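PDB 1QSA: soluble lytic murein transglycosylase from Escherichia coli, which cleaves the glycosidic bonds between N-acetylmuramic acid and N-acetylglucosamine in peptidoglycan, leaving a 1,6-anhydro bond in the N-acetylmuramic acid. Local coordinates for residues L287-V292 with A309-E314; R322-D327 with D571-V576; G382-R387 with W404-K409. One frame throughout, in Å; residues are numbered along the deposited sequence.

Contact 1: residues L287-V292 with A309-E314; sequences LIERRV and ARLPME
Ile288 and Leu311 meet at one end of a helical hairpin in the alpha-superhelix: helix 285-298 carries the first, and the second stands just past the end of helix 301-310. Apolar packing does most of the work. Ile288 has its CG2 branch anti to the backbone N, and this methyl lies 3.7 Å from Leu311 CD2, the two side chains sliding past each other in opposite directions. One turn further along, Val292 CG2 approaches the other leucine methyl, Leu311 CD1, more loosely at 4.4 Å. Ile288 CD1, the end of the longer branch, comes within 4.5 Å of Pro312 CD.

The polar residues contribute carbon atoms, and one backbone carbonyl, Arg310 O, is touched by Ile288 CD1 at 3.7 Å. Arg310 turns its CB toward Ile288 CG2, 4.1 Å away, but the chain then bends twice and leads its guanidinium away, to a weak hydrogen bond from NH2 to Met280 O. Glu289 crosses Leu311 at about a right angle, offering its aliphatic part while its carboxylate oxygen OE2 holds a salt bridge with Lys318 and a hydrogen bond from Trp321 NE1. That crossing brings Glu289 CG to 3.5 Å from Leu311 CD2, a methyl thus touched by both Glu289 and Ile288.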
loop_
_atom_site.group_PDB
_atom_site.type_symbol
_atom_site.label_atom_id
_atom_site.label_comp_id
_atom_site.label_asym_id
_atom_site.label_seq_id
_atom_site.Cartn_x
_atom_site.Cartn_y
_atom_site.Cartn_z
ATOM N N LEU A 287 15.935 13.386 4.648
ATOM C CA LEU A 287 16.327 14.610 3.943
ATOM C C LEU A 287 17.742 14.475 3.362
ATOM O O LEU A 287 17.988 14.843 2.212
ATOM C CB LEU A 287 16.249 15.815 4.875
ATOM C CG LEU A 287 16.656 17.179 4.295
ATOM C CD1 LEU A 287 15.836 17.536 3.040
ATOM C CD2 LEU A 287 16.496 18.239 5.383
ATOM N N ILE A 288 18.663 13.938 4.161
ATOM C CA ILE A 288 20.043 13.732 3.710
ATOM C C ILE A 288 20.041 12.742 2.544
ATOM O O ILE A 288 20.749 12.946 1.565
ATOM C CB ILE A 288 20.945 13.214 4.864
ATOM C CG1 ILE A 288 21.002 14.264 5.980
ATOM C CG2 ILE A 288 22.354 12.912 4.335
ATOM C CD1 ILE A 288 21.494 13.738 7.335
ATOM N N GLU A 289 19.226 11.687 2.636
ATOM C CA GLU A 289 19.133 10.708 1.549
ATOM C C GLU A 289 18.611 11.357 0.267
ATOM O O GLU A 289 19.069 11.030 -0.842
ATOM C CB GLU A 289 18.233 9.533 1.947
ATOM C CG GLU A 289 18.897 8.604 2.968
ATOM C CD GLU A 289 17.984 7.492 3.435
ATOM O OE1 GLU A 289 16.780 7.753 3.663
ATOM O OE2 GLU A 289 18.465 6.349 3.565
ATOM N N ARG A 290 17.635 12.260 0.406
ATOM C CA ARG A 290 17.103 12.952 -0.770
ATOM C C ARG A 290 18.221 13.793 -1.415
ATOM O O ARG A 290 18.316 13.862 -2.643
ATOM C CB ARG A 290 15.907 13.847 -0.409
ATOM C CG ARG A 290 15.297 14.604 -1.614
ATOM C CD ARG A 290 14.817 13.660 -2.728
ATOM N NE ARG A 290 14.353 14.372 -3.923
ATOM C CZ ARG A 290 15.118 14.667 -4.974
ATOM N NH1 ARG A 290 16.393 14.307 -4.993
ATOM N NH2 ARG A 290 14.609 15.317 -6.016
ATOM N N ARG A 291 19.086 14.378 -0.584
ATOM C CA ARG A 291 20.206 15.189 -1.072
ATOM C C ARG A 291 21.243 14.305 -1.773
ATOM O O ARG A 291 21.865 14.726 -2.752
ATOM C CB ARG A 291 20.840 15.979 0.069
ATOM C CG ARG A 291 21.911 16.965 -0.384
ATOM C CD ARG A 291 21.396 17.893 -1.471
ATOM N NE ARG A 291 22.422 18.827 -1.956
ATOM C CZ ARG A 291 23.292 18.549 -2.922
ATOM N NH1 ARG A 291 23.311 17.342 -3.483
ATOM N NH2 ARG A 291 24.177 19.472 -3.294
ATOM N N VAL A 292 21.453 13.094 -1.250
ATOM C CA VAL A 292 22.369 12.129 -1.875
ATOM C C VAL A 292 21.808 11.785 -3.258
ATOM O O VAL A 292 22.553 11.682 -4.246
ATOM C CB VAL A 292 22.467 10.809 -1.037
ATOM C CG1 VAL A 292 23.157 9.708 -1.829
ATOM C CG2 VAL A 292 23.213 11.067 0.281
ATOM N N ALA A 309 28.637 10.688 3.179
ATOM C CA ALA A 309 29.328 10.735 4.463
ATOM C C ALA A 309 28.496 11.396 5.565
ATOM O O ALA A 309 28.756 11.173 6.751
ATOM C CB ALA A 309 30.685 11.454 4.307
ATOM N N ARG A 310 27.511 12.216 5.186
ATOM C CA ARG A 310 26.653 12.890 6.168
ATOM C C ARG A 310 25.543 11.981 6.707
ATOM O O ARG A 310 24.871 12.323 7.681
ATOM C CB ARG A 310 26.014 14.160 5.582
ATOM C CG ARG A 310 27.002 15.201 5.081
ATOM C CD ARG A 310 27.835 15.757 6.206
ATOM N NE ARG A 310 27.031 16.500 7.178
ATOM C CZ ARG A 310 27.543 17.124 8.235
ATOM N NH1 ARG A 310 28.852 17.090 8.456
ATOM N NH2 ARG A 310 26.751 17.779 9.075
ATOM N N LEU A 311 25.328 10.844 6.054
ATOM C CA LEU A 311 24.308 9.898 6.508
ATOM C C LEU A 311 24.694 9.314 7.858
ATOM O O LEU A 311 25.879 9.099 8.131
ATOM C CB LEU A 311 24.185 8.737 5.526
ATOM C CG LEU A 311 23.516 9.037 4.186
ATOM C CD1 LEU A 311 23.762 7.892 3.231
ATOM C CD2 LEU A 311 22.030 9.269 4.417
ATOM N N PRO A 312 23.709 9.126 8.753
ATOM C CA PRO A 312 24.091 8.543 10.039
ATOM C C PRO A 312 24.506 7.093 9.789
ATOM O O PRO A 312 24.136 6.489 8.780
ATOM C CB PRO A 312 22.807 8.646 10.872
ATOM C CG PRO A 312 21.720 8.726 9.874
ATOM C CD PRO A 312 22.300 9.563 8.759
ATOM N N MET A 313 25.331 6.567 10.685
ATOM C CA MET A 313 25.851 5.207 10.585
ATOM C C MET A 313 24.769 4.180 10.231
ATOM O O MET A 313 24.963 3.330 9.361
ATOM C CB MET A 313 26.521 4.849 11.923
ATOM C CG MET A 313 27.121 3.474 11.989
ATOM S SD MET A 313 27.540 3.093 13.723
ATOM C CE MET A 313 25.918 2.632 14.337
ATOM N N GLU A 314 23.617 4.289 10.880
ATOM C CA GLU A 314 22.513 3.365 10.645
ATOM C C GLU A 314 22.036 3.334 9.185
ATOM O O GLU A 314 21.812 2.260 8.614
ATOM C CB GLU A 314 21.354 3.701 11.585
ATOM C CG GLU A 314 21.669 3.478 13.081
ATOM C CD GLU A 314 22.448 4.612 13.761
ATOM O OE1 GLU A 314 22.681 5.687 13.156
ATOM O OE2 GLU A 314 22.818 4.427 14.944
#

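Contact 2: residues R322-D327 with D571-V576; sequences RYWQAD and DAVAFV. With GOL (glycerol), chain R.
Trp324 and Asp571 meet beside a bound water and a glycerol, which together link the carboxylate of Asp571 to that of Asp327. The water accepts from Tyr323 OH at 2.6 Å, a hydroxyl also hydrogen-bonded to Arg359 NH1. It donates to Asp571 OD2 at 2.8 Å and to Asp327 OD1 at 3.1 Å. The glycerol, probably left from crystallisation, makes a second bridge, its O2 giving a 2.7 Å bond to Asp327 OD1 and its O3 another to Asp571 OD2. Asp327 OD1 and Asp571 OD2 are near each other but not in contact; salt bridges of Asp327 with Arg301 and the same Arg359 would probably ease any repulsion.

The other oxygen of Asp571 works within its own segment. With chi1 at 71°, CG sits between the backbone N and the carbonyl carbon, and OD1 caps the helix that follows, taking the N-H of Ala574 at 2.8 Å in a nearly straight bond (164°). Against this capped end comes the edge of the Trp324 ring, with Asp571 OD1 close to its plane and Trp324 CH2 3.7 Å from Ala574 CB. Val573 CG1 lies obliquely to the indole, 3.6 Å from Trp324 CZ2, and meets Tyr323 tip to tip. Tyr323 CD2 rests over the centre of one indole face.

The contact joins helix 319-331 of the superhelix to helix 572-578 of the lysozyme-like catalytic domain. Helix 351-359 packs against both, touching Tyr323 through Val355 and Val573 through Tyr352 and Val355.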
loop_
_atom_site.group_PDB
_atom_site.type_symbol
_atom_site.label_atom_id
_atom_site.label_comp_id
_atom_site.label_asym_id
_atom_site.label_seq_id
_atom_site.Cartn_x
_atom_site.Cartn_y
_atom_site.Cartn_z
ATOM N N ARG A 322 25.571 1.116 0.549
ATOM C CA ARG A 322 26.761 0.273 0.529
ATOM C C ARG A 322 27.266 0.210 -0.923
ATOM O O ARG A 322 28.470 0.347 -1.182
ATOM C CB ARG A 322 26.448 -1.127 1.049
ATOM C CG ARG A 322 26.187 -1.146 2.547
ATOM C CD ARG A 322 25.689 -2.497 3.002
ATOM N NE ARG A 322 26.716 -3.529 2.895
ATOM C CZ ARG A 322 26.462 -4.831 2.792
ATOM N NH1 ARG A 322 25.212 -5.273 2.752
ATOM N NH2 ARG A 322 27.465 -5.695 2.702
ATOM N N TYR A 323 26.345 0.063 -1.881
ATOM C CA TYR A 323 26.756 0.017 -3.284
ATOM C C TYR A 323 27.402 1.335 -3.694
ATOM O O TYR A 323 28.453 1.329 -4.332
ATOM C CB TYR A 323 25.579 -0.262 -4.241
ATOM C CG TYR A 323 26.022 -0.175 -5.702
ATOM C CD1 TYR A 323 26.665 -1.249 -6.326
ATOM C CD2 TYR A 323 25.870 1.013 -6.429
ATOM C CE1 TYR A 323 27.158 -1.138 -7.635
ATOM C CE2 TYR A 323 26.353 1.132 -7.726
ATOM C CZ TYR A 323 26.994 0.059 -8.322
ATOM O OH TYR A 323 27.470 0.177 -9.596
ATOM N N TRP A 324 26.791 2.460 -3.330
ATOM C CA TRP A 324 27.364 3.748 -3.743
ATOM C C TRP A 324 28.680 4.063 -3.040
ATOM O O TRP A 324 29.528 4.777 -3.590
ATOM C CB TRP A 324 26.324 4.871 -3.687
ATOM C CG TRP A 324 25.319 4.713 -4.819
ATOM C CD1 TRP A 324 24.016 4.288 -4.712
ATOM C CD2 TRP A 324 25.575 4.857 -6.226
ATOM N NE1 TRP A 324 23.459 4.140 -5.962
ATOM C CE2 TRP A 324 24.387 4.482 -6.911
ATOM C CE3 TRP A 324 26.694 5.261 -6.976
ATOM C CZ2 TRP A 324 24.285 4.495 -8.306
ATOM C CZ3 TRP A 324 26.592 5.275 -8.374
ATOM C CH2 TRP A 324 25.390 4.892 -9.022
ATOM N N GLN A 325 28.892 3.460 -1.873
ATOM C CA GLN A 325 30.171 3.629 -1.174
ATOM C C GLN A 325 31.218 2.868 -1.996
ATOM O O GLN A 325 32.330 3.355 -2.209
ATOM C CB GLN A 325 30.099 3.046 0.238
ATOM C CG GLN A 325 31.401 3.194 1.026
ATOM C CD GLN A 325 31.790 4.644 1.245
ATOM O OE1 GLN A 325 32.443 5.265 0.400
ATOM N NE2 GLN A 325 31.387 5.196 2.384
ATOM N N ALA A 326 30.844 1.673 -2.456
ATOM C CA ALA A 326 31.716 0.850 -3.285
ATOM C C ALA A 326 32.026 1.591 -4.588
ATOM O O ALA A 326 33.159 1.571 -5.060
ATOM C CB ALA A 326 31.052 -0.477 -3.583
ATOM N N ASP A 327 31.012 2.243 -5.164
ATOM C CA ASP A 327 31.190 3.003 -6.409
ATOM C C ASP A 327 32.244 4.113 -6.237
ATOM O O ASP A 327 33.112 4.297 -7.093
ATOM C CB ASP A 327 29.854 3.600 -6.847
ATOM C CG ASP A 327 29.949 4.338 -8.173
ATOM O OD1 ASP A 327 29.902 3.680 -9.238
ATOM O OD2 ASP A 327 30.079 5.572 -8.143
ATOM N N ASP A 571 24.751 7.132 -14.949
ATOM C CA ASP A 571 24.598 5.751 -15.379
ATOM C C ASP A 571 23.231 5.160 -15.011
ATOM O O ASP A 571 22.405 5.825 -14.381
ATOM C CB ASP A 571 25.787 4.862 -14.935
ATOM C CG ASP A 571 25.827 4.572 -13.429
ATOM O OD1 ASP A 571 24.815 4.682 -12.722
ATOM O OD2 ASP A 571 26.909 4.173 -12.953
ATOM N N ALA A 572 22.988 3.930 -15.457
ATOM C CA ALA A 572 21.712 3.244 -15.230
ATOM C C ALA A 572 21.295 3.124 -13.767
ATOM O O ALA A 572 20.132 3.382 -13.415
ATOM C CB ALA A 572 21.756 1.861 -15.862
ATOM N N VAL A 573 22.244 2.763 -12.909
ATOM C CA VAL A 573 21.960 2.580 -11.485
ATOM C C VAL A 573 21.673 3.923 -10.827
ATOM O O VAL A 573 20.766 4.029 -10.022
ATOM C CB VAL A 573 23.141 1.879 -10.755
ATOM C CG1 VAL A 573 22.721 1.440 -9.356
ATOM C CG2 VAL A 573 23.642 0.676 -11.571
ATOM N N ALA A 574 22.443 4.953 -11.197
ATOM C CA ALA A 574 22.243 6.295 -10.644
ATOM C C ALA A 574 20.873 6.837 -11.080
ATOM O O ALA A 574 20.175 7.487 -10.292
ATOM C CB ALA A 574 23.363 7.232 -11.099
ATOM N N PHE A 575 20.469 6.545 -12.313
ATOM C CA PHE A 575 19.155 7.002 -12.776
ATOM C C PHE A 575 18.031 6.337 -11.944
ATOM O O PHE A 575 17.128 7.011 -11.475
ATOM C CB PHE A 575 18.951 6.736 -14.263
ATOM C CG PHE A 575 17.667 7.296 -14.790
ATOM C CD1 PHE A 575 17.578 8.631 -15.182
ATOM C CD2 PHE A 575 16.516 6.514 -14.814
ATOM C CE1 PHE A 575 16.346 9.171 -15.583
ATOM C CE2 PHE A 575 15.288 7.039 -15.210
ATOM C CZ PHE A 575 15.212 8.375 -15.592
ATOM N N VAL A 576 18.132 5.030 -11.711
ATOM C CA VAL A 576 17.116 4.332 -10.912
ATOM C C VAL A 576 17.072 4.879 -9.480
ATOM O O VAL A 576 16.002 5.229 -8.964
ATOM C CB VAL A 576 17.408 2.808 -10.847
ATOM C CG1 VAL A 576 16.480 2.111 -9.811
ATOM C CG2 VAL A 576 17.206 2.183 -12.218
HETATM C C1 GOL R . 31.732 6.803 -12.116
HETATM O O1 GOL R . 32.863 6.236 -11.480
HETATM C C2 GOL R . 30.447 6.244 -11.508
HETATM O O2 GOL R . 30.447 4.816 -11.633
HETATM C C3 GOL R . 29.222 6.817 -12.229
HETATM O O3 GOL R . 28.026 6.317 -11.660
HETATM O O HOH W 1 27.354 2.563 -10.715
#

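Contact 3: residues G382-R387 with W404-K409; sequences GPEMAR and WANLVK
Glu384 OE2 packs on Asn406 CB across the contact at 3.4 Å and faces Arg387 NH2 of its own helix in a long salt bridge at 3.9 Å. Glu403 OE1 is also close, and since Arg387 NE is in a salt bridge with Glu403, the guanidinium would probably offset the repulsion between the two acids. Glu384 reaches across with its chain extended, meeting Asn406 at about a right angle, while its other oxygen, OE1, lies 3.9 Å from Leu407 CD1. An alanine at Glu384 would probably leave Arg387 NH2 without this acidic partner and open a gap beside Asn406 CB and Leu407.

Next to this polar patch the packing is apolar. Met385 bends at chi2 (63°) and again at chi3, and its methyl CE reaches the rim of Trp404, 3.6 Å from CZ3. The sulfur stands at the ring edge, SD lying 5.2 Å from the centroid of the six-membered ring, a Met-aromatic contact. Leu407, one turn after Trp404 in the same helix, brings CD2 to 3.9 Å from Met385 CE, the two side chains crossing at about a right angle.

Helices 383-393 and 397-408 form a near-antiparallel hairpin here, at 149° between the short segments, within the L domain. Helix 413-425 packs on Met385 and Trp404, helix 429-438 on Trp404, and Thr67 binds Asn406 ND2 and Arg387 NH2.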
loop_
_atom_site.group_PDB
_atom_site.type_symbol
_atom_site.label_atom_id
_atom_site.label_comp_id
_atom_site.label_asym_id
_atom_site.label_seq_id
_atom_site.Cartn_x
_atom_site.Cartn_y
_atom_site.Cartn_z
ATOM N N GLY A 382 -8.709 -30.333 5.358
ATOM C CA GLY A 382 -9.876 -29.900 6.101
ATOM C C GLY A 382 -10.943 -29.139 5.341
ATOM O O GLY A 382 -10.826 -28.907 4.135
ATOM N N PRO A 383 -12.024 -28.758 6.031
ATOM C CA PRO A 383 -13.118 -28.017 5.401
ATOM C C PRO A 383 -12.729 -26.630 4.876
ATOM O O PRO A 383 -13.254 -26.214 3.846
ATOM C CB PRO A 383 -14.191 -27.963 6.496
ATOM C CG PRO A 383 -13.448 -28.203 7.763
ATOM C CD PRO A 383 -12.361 -29.156 7.409
ATOM N N GLU A 384 -11.806 -25.920 5.543
ATOM C CA GLU A 384 -11.435 -24.603 5.018
ATOM C C GLU A 384 -10.734 -24.762 3.660
ATOM O O GLU A 384 -11.015 -24.010 2.719
ATOM C CB GLU A 384 -10.589 -23.765 6.006
ATOM C CG GLU A 384 -10.328 -22.342 5.450
ATOM C CD GLU A 384 -10.046 -21.264 6.501
ATOM O OE1 GLU A 384 -9.329 -21.537 7.501
ATOM O OE2 GLU A 384 -10.519 -20.119 6.297
ATOM N N MET A 385 -9.858 -25.757 3.529
ATOM C CA MET A 385 -9.199 -25.971 2.241
ATOM C C MET A 385 -10.236 -26.352 1.172
ATOM O O MET A 385 -10.125 -25.944 0.025
ATOM C CB MET A 385 -8.122 -27.059 2.330
ATOM C CG MET A 385 -7.320 -27.230 1.039
ATOM S SD MET A 385 -6.371 -25.741 0.578
ATOM C CE MET A 385 -4.849 -26.008 1.487
ATOM N N ALA A 386 -11.245 -27.139 1.551
ATOM C CA ALA A 386 -12.279 -27.520 0.599
ATOM C C ALA A 386 -13.018 -26.267 0.093
ATOM O O ALA A 386 -13.378 -26.194 -1.080
ATOM C CB ALA A 386 -13.249 -28.511 1.223
ATOM N N ARG A 387 -13.226 -25.273 0.966
ATOM C CA ARG A 387 -13.889 -24.036 0.525
ATOM C C ARG A 387 -12.962 -23.280 -0.429
ATOM O O ARG A 387 -13.407 -22.776 -1.456
ATOM C CB ARG A 387 -14.266 -23.139 1.707
ATOM C CG ARG A 387 -15.359 -23.744 2.603
ATOM C CD ARG A 387 -16.056 -22.685 3.439
ATOM N NE ARG A 387 -15.155 -22.053 4.394
ATOM C CZ ARG A 387 -14.824 -22.555 5.577
ATOM N NH1 ARG A 387 -15.313 -23.725 5.980
ATOM N NH2 ARG A 387 -13.986 -21.893 6.362
ATOM N N TRP A 404 -7.938 -18.041 2.469
ATOM C CA TRP A 404 -6.531 -18.429 2.503
ATOM C C TRP A 404 -5.801 -17.688 3.622
ATOM O O TRP A 404 -4.948 -18.266 4.308
ATOM C CB TRP A 404 -5.876 -18.137 1.149
ATOM C CG TRP A 404 -4.519 -18.751 0.952
ATOM C CD1 TRP A 404 -3.335 -18.088 0.798
ATOM C CD2 TRP A 404 -4.222 -20.147 0.768
ATOM N NE1 TRP A 404 -2.319 -18.982 0.518
ATOM C CE2 TRP A 404 -2.834 -20.251 0.494
ATOM C CE3 TRP A 404 -4.996 -21.315 0.793
ATOM C CZ2 TRP A 404 -2.205 -21.480 0.245
ATOM C CZ3 TRP A 404 -4.372 -22.537 0.544
ATOM C CH2 TRP A 404 -2.989 -22.609 0.273
ATOM N N ALA A 405 -6.168 -16.423 3.819
ATOM C CA ALA A 405 -5.544 -15.591 4.842
ATOM C C ALA A 405 -5.705 -16.234 6.215
ATOM O O ALA A 405 -4.768 -16.247 7.006
ATOM C CB ALA A 405 -6.146 -14.188 4.830
ATOM N N ASN A 406 -6.890 -16.780 6.488
ATOM C CA ASN A 406 -7.148 -17.448 7.768
ATOM C C ASN A 406 -6.355 -18.736 7.882
ATOM O O ASN A 406 -5.854 -19.068 8.947
ATOM C CB ASN A 406 -8.630 -17.810 7.909
ATOM C CG ASN A 406 -9.494 -16.629 8.234
ATOM O OD1 ASN A 406 -8.998 -15.556 8.569
ATOM N ND2 ASN A 406 -10.811 -16.827 8.173
ATOM N N LEU A 407 -6.268 -19.471 6.779
ATOM C CA LEU A 407 -5.557 -20.737 6.761
ATOM C C LEU A 407 -4.040 -20.607 7.003
ATOM O O LEU A 407 -3.461 -21.387 7.765
ATOM C CB LEU A 407 -5.860 -21.454 5.437
ATOM C CG LEU A 407 -5.666 -22.963 5.298
ATOM C CD1 LEU A 407 -6.267 -23.704 6.483
ATOM C CD2 LEU A 407 -6.323 -23.411 3.998
ATOM N N VAL A 408 -3.415 -19.572 6.450
ATOM C CA VAL A 408 -1.969 -19.392 6.610
ATOM C C VAL A 408 -1.569 -18.626 7.873
ATOM O O VAL A 408 -0.433 -18.718 8.332
ATOM C CB VAL A 408 -1.338 -18.704 5.364
ATOM C CG1 VAL A 408 -1.666 -19.496 4.119
ATOM C CG2 VAL A 408 -1.845 -17.275 5.214
ATOM N N LYS A 409 -2.521 -17.918 8.464
ATOM C CA LYS A 409 -2.262 -17.114 9.653
ATOM C C LYS A 409 -1.925 -17.934 10.902
ATOM O O LYS A 409 -2.553 -18.962 11.176
ATOM C CB LYS A 409 -3.477 -16.218 9.924
ATOM C CG LYS A 409 -3.280 -15.136 10.975
ATOM C CD LYS A 409 -4.533 -14.285 11.079
ATOM C CE LYS A 409 -5.729 -15.118 11.543
ATOM N NZ LYS A 409 -7.047 -14.514 11.183
#

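All three contacts are largely buried, but contact 1 has a more open rim, with Arg310 exposed and Pro312 partly so; contacts 2 and 3 have no exposed touching residue, only Asp571 and Asn406 partly exposed. Contact 3 joins two successive helices, while contact 1 sets helix 285-298 against the end of helix 301-310 and the loop after it. Contact 2 brings a superhelix segment against the catalytic domain, 243 residues on, and contact 3 is nested inside that loop, about 44 Å away between centres. Contacts 1 and 2 are neighbours, 15 Å between centres. Methyl packing dominates contact 1, a methionine-tryptophan contact beside an acid marks contact 3, and contact 2 adds water and glycerol bridges to its aromatic packing.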